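Local structure of monomethylamine methyltransferase MtmB1 (Methanosarcina barkeri, 1NTH) at residues N234-D239 against V279-N284. The protein catalyses transfer of the methyl group from monomethylamine to the corrinoid cofactor of its partner protein MtmC, a step of methanogenesis from methylamine. Numbering follows the deposited sequence.
Sequences NELKID and VATHIN
L236 reaches T281 and A280 on the outer layer of a TIM barrel, where the loop after barrel strand 227-231 packs on helix 271-288. The contact is small, buried and wholly apolar. CD1 of L236 lies 3.8 Å from CG2 of T281 and 4.4 Å from CB of A280, while V277, one turn earlier on the helix, and M69 of helix 56-73 also touch the leucine. With chi1 at -83°, CG of L236 stands opposite its own carbonyl carbon and the isobutyl group extends to the helix; the backbone of L236 lies in the left-handed region, uncommon for a residue other than glycine. A280 suits a surface that must let a leucine come close, since its lone methyl adds little bulk.

T281 offers two chemically different branches. At chi1 60° its OG1 is flanked by the backbone N and C and hydrogen-bonds back to O of D278 in the preceding turn; CG2 is thereby left to face the leucine, so a polar residue presents a methyl to an apolar neighbour.

On either side of L236 in the chain, polar side chains are bonded across the turn. The peptide bond preceding E235 is cis, and ND2 of N234 donates to OE2 of E235 at 2.9 Å, nearly straight at 166°; the amide meets this oxygen from above the carboxylate plane, while OE2 lies nearly in the amide's own plane. OE2 also accepts from the backbone N of I263. K237, pointing away from the helix, pairs its ammonium with D28, and its NZ donates a 2.9 Å hydrogen bond to the backbone O of N234, off the carbonyl plane.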
loop_
_atom_site.group_PDB
_atom_site.type_symbol
_atom_site.label_atom_id
_atom_site.label_comp_id
_atom_site.label_asym_id
_atom_site.label_seq_id
_atom_site.Cartn_x
_atom_site.Cartn_y
_atom_site.Cartn_z
ATOM N N ASN A 234 36.457 13.590 -10.771
ATOM C CA ASN A 234 37.297 14.793 -10.720
ATOM C C ASN A 234 38.127 14.994 -11.986
ATOM O O ASN A 234 38.901 14.110 -12.340
ATOM C CB ASN A 234 38.252 14.707 -9.530
ATOM C CG ASN A 234 37.526 14.625 -8.207
ATOM O OD1 ASN A 234 36.873 13.623 -7.902
ATOM N ND2 ASN A 234 37.625 15.681 -7.416
ATOM N N GLU A 235 37.971 16.123 -12.687
ATOM C CA GLU A 235 37.035 17.209 -12.368
ATOM C C GLU A 235 36.195 17.378 -13.637
ATOM O O GLU A 235 36.724 17.221 -14.743
ATOM C CB GLU A 235 37.784 18.521 -12.092
ATOM C CG GLU A 235 38.827 18.474 -10.978
ATOM C CD GLU A 235 38.224 18.249 -9.602
ATOM O OE1 GLU A 235 36.987 18.373 -9.457
ATOM O OE2 GLU A 235 38.993 17.957 -8.662
ATOM N N LEU A 236 34.914 17.720 -13.489
ATOM C CA LEU A 236 34.000 17.866 -14.635
ATOM C C LEU A 236 34.164 16.609 -15.474
ATOM O O LEU A 236 34.491 16.655 -16.665
ATOM C CB LEU A 236 34.335 19.113 -15.467
ATOM C CG LEU A 236 33.747 20.431 -14.951
ATOM C CD1 LEU A 236 34.384 20.802 -13.625
ATOM C CD2 LEU A 236 33.975 21.532 -15.979
ATOM N N LYS A 237 33.904 15.480 -14.828
ATOM C CA LYS A 237 34.094 14.181 -15.441
ATOM C C LYS A 237 33.066 13.182 -14.910
ATOM O O LYS A 237 32.578 13.323 -13.789
ATOM C CB LYS A 237 35.510 13.721 -15.094
ATOM C CG LYS A 237 35.943 12.382 -15.637
ATOM C CD LYS A 237 37.326 12.025 -15.089
ATOM C CE LYS A 237 38.366 13.080 -15.452
ATOM N NZ LYS A 237 39.681 12.821 -14.790
ATOM N N ILE A 238 32.747 12.174 -15.714
ATOM C CA ILE A 238 31.774 11.167 -15.308
ATOM C C ILE A 238 31.990 9.859 -16.070
ATOM O O ILE A 238 32.605 9.841 -17.139
ATOM C CB ILE A 238 30.327 11.672 -15.568
ATOM C CG1 ILE A 238 29.322 10.849 -14.757
ATOM C CG2 ILE A 238 29.989 11.571 -17.043
ATOM C CD1 ILE A 238 29.444 11.051 -13.265
ATOM N N ASP A 239 31.486 8.766 -15.508
ATOM C CA ASP A 239 31.586 7.451 -16.133
ATOM C C ASP A 239 30.176 7.028 -16.545
ATOM O O ASP A 239 29.193 7.542 -16.009
ATOM C CB ASP A 239 32.176 6.443 -15.147
ATOM C CG ASP A 239 31.433 6.420 -13.824
ATOM O OD1 ASP A 239 31.350 7.474 -13.158
ATOM O OD2 ASP A 239 30.932 5.343 -13.448
ATOM N N VAL A 279 31.537 25.505 -8.391
ATOM C CA VAL A 279 30.300 26.131 -8.852
ATOM C C VAL A 279 29.828 25.411 -10.113
ATOM O O VAL A 279 28.641 25.119 -10.271
ATOM C CB VAL A 279 30.508 27.641 -9.146
ATOM C CG1 VAL A 279 29.290 28.219 -9.868
ATOM C CG2 VAL A 279 30.746 28.385 -7.836
ATOM N N ALA A 280 30.764 25.102 -11.004
ATOM C CA ALA A 280 30.428 24.409 -12.238
ATOM C C ALA A 280 29.806 23.036 -11.980
ATOM O O ALA A 280 28.888 22.633 -12.694
ATOM C CB ALA A 280 31.675 24.258 -13.115
ATOM N N THR A 281 30.298 22.317 -10.973
ATOM C CA THR A 281 29.751 20.993 -10.692
ATOM C C THR A 281 28.414 21.052 -9.953
ATOM O O THR A 281 27.626 20.109 -10.043
ATOM C CB THR A 281 30.773 20.086 -9.944
ATOM O OG1 THR A 281 31.142 20.665 -8.690
ATOM C CG2 THR A 281 32.023 19.910 -10.797
ATOM N N HIS A 282 28.155 22.148 -9.238
ATOM C CA HIS A 282 26.866 22.315 -8.560
ATOM C C HIS A 282 25.834 22.464 -9.680
ATOM O O HIS A 282 24.741 21.901 -9.623
ATOM C CB HIS A 282 26.836 23.586 -7.697
ATOM C CG HIS A 282 27.300 23.386 -6.287
ATOM N ND1 HIS A 282 28.616 23.139 -5.959
ATOM C CD2 HIS A 282 26.621 23.420 -5.114
ATOM C CE1 HIS A 282 28.727 23.032 -4.646
ATOM N NE2 HIS A 282 27.531 23.198 -4.109
ATOM N N ILE A 283 26.193 23.234 -10.706
ATOM C CA ILE A 283 25.307 23.444 -11.844
ATOM C C ILE A 283 25.149 22.152 -12.655
ATOM O O ILE A 283 24.045 21.800 -13.072
ATOM C CB ILE A 283 25.850 24.574 -12.767
ATOM C CG1 ILE A 283 25.828 25.914 -12.017
ATOM C CG2 ILE A 283 25.003 24.675 -14.028
ATOM C CD1 ILE A 283 26.527 27.064 -12.763
ATOM N N ASN A 284 26.248 21.438 -12.872
ATOM C CA ASN A 284 26.189 20.195 -13.636
ATOM C C ASN A 284 25.266 19.172 -12.963
ATOM O O ASN A 284 24.651 18.347 -13.635
ATOM C CB ASN A 284 27.590 19.596 -13.795
ATOM C CG ASN A 284 27.625 18.473 -14.809
ATOM O OD1 ASN A 284 27.168 18.639 -15.938
ATOM N ND2 ASN A 284 28.169 17.323 -14.417
#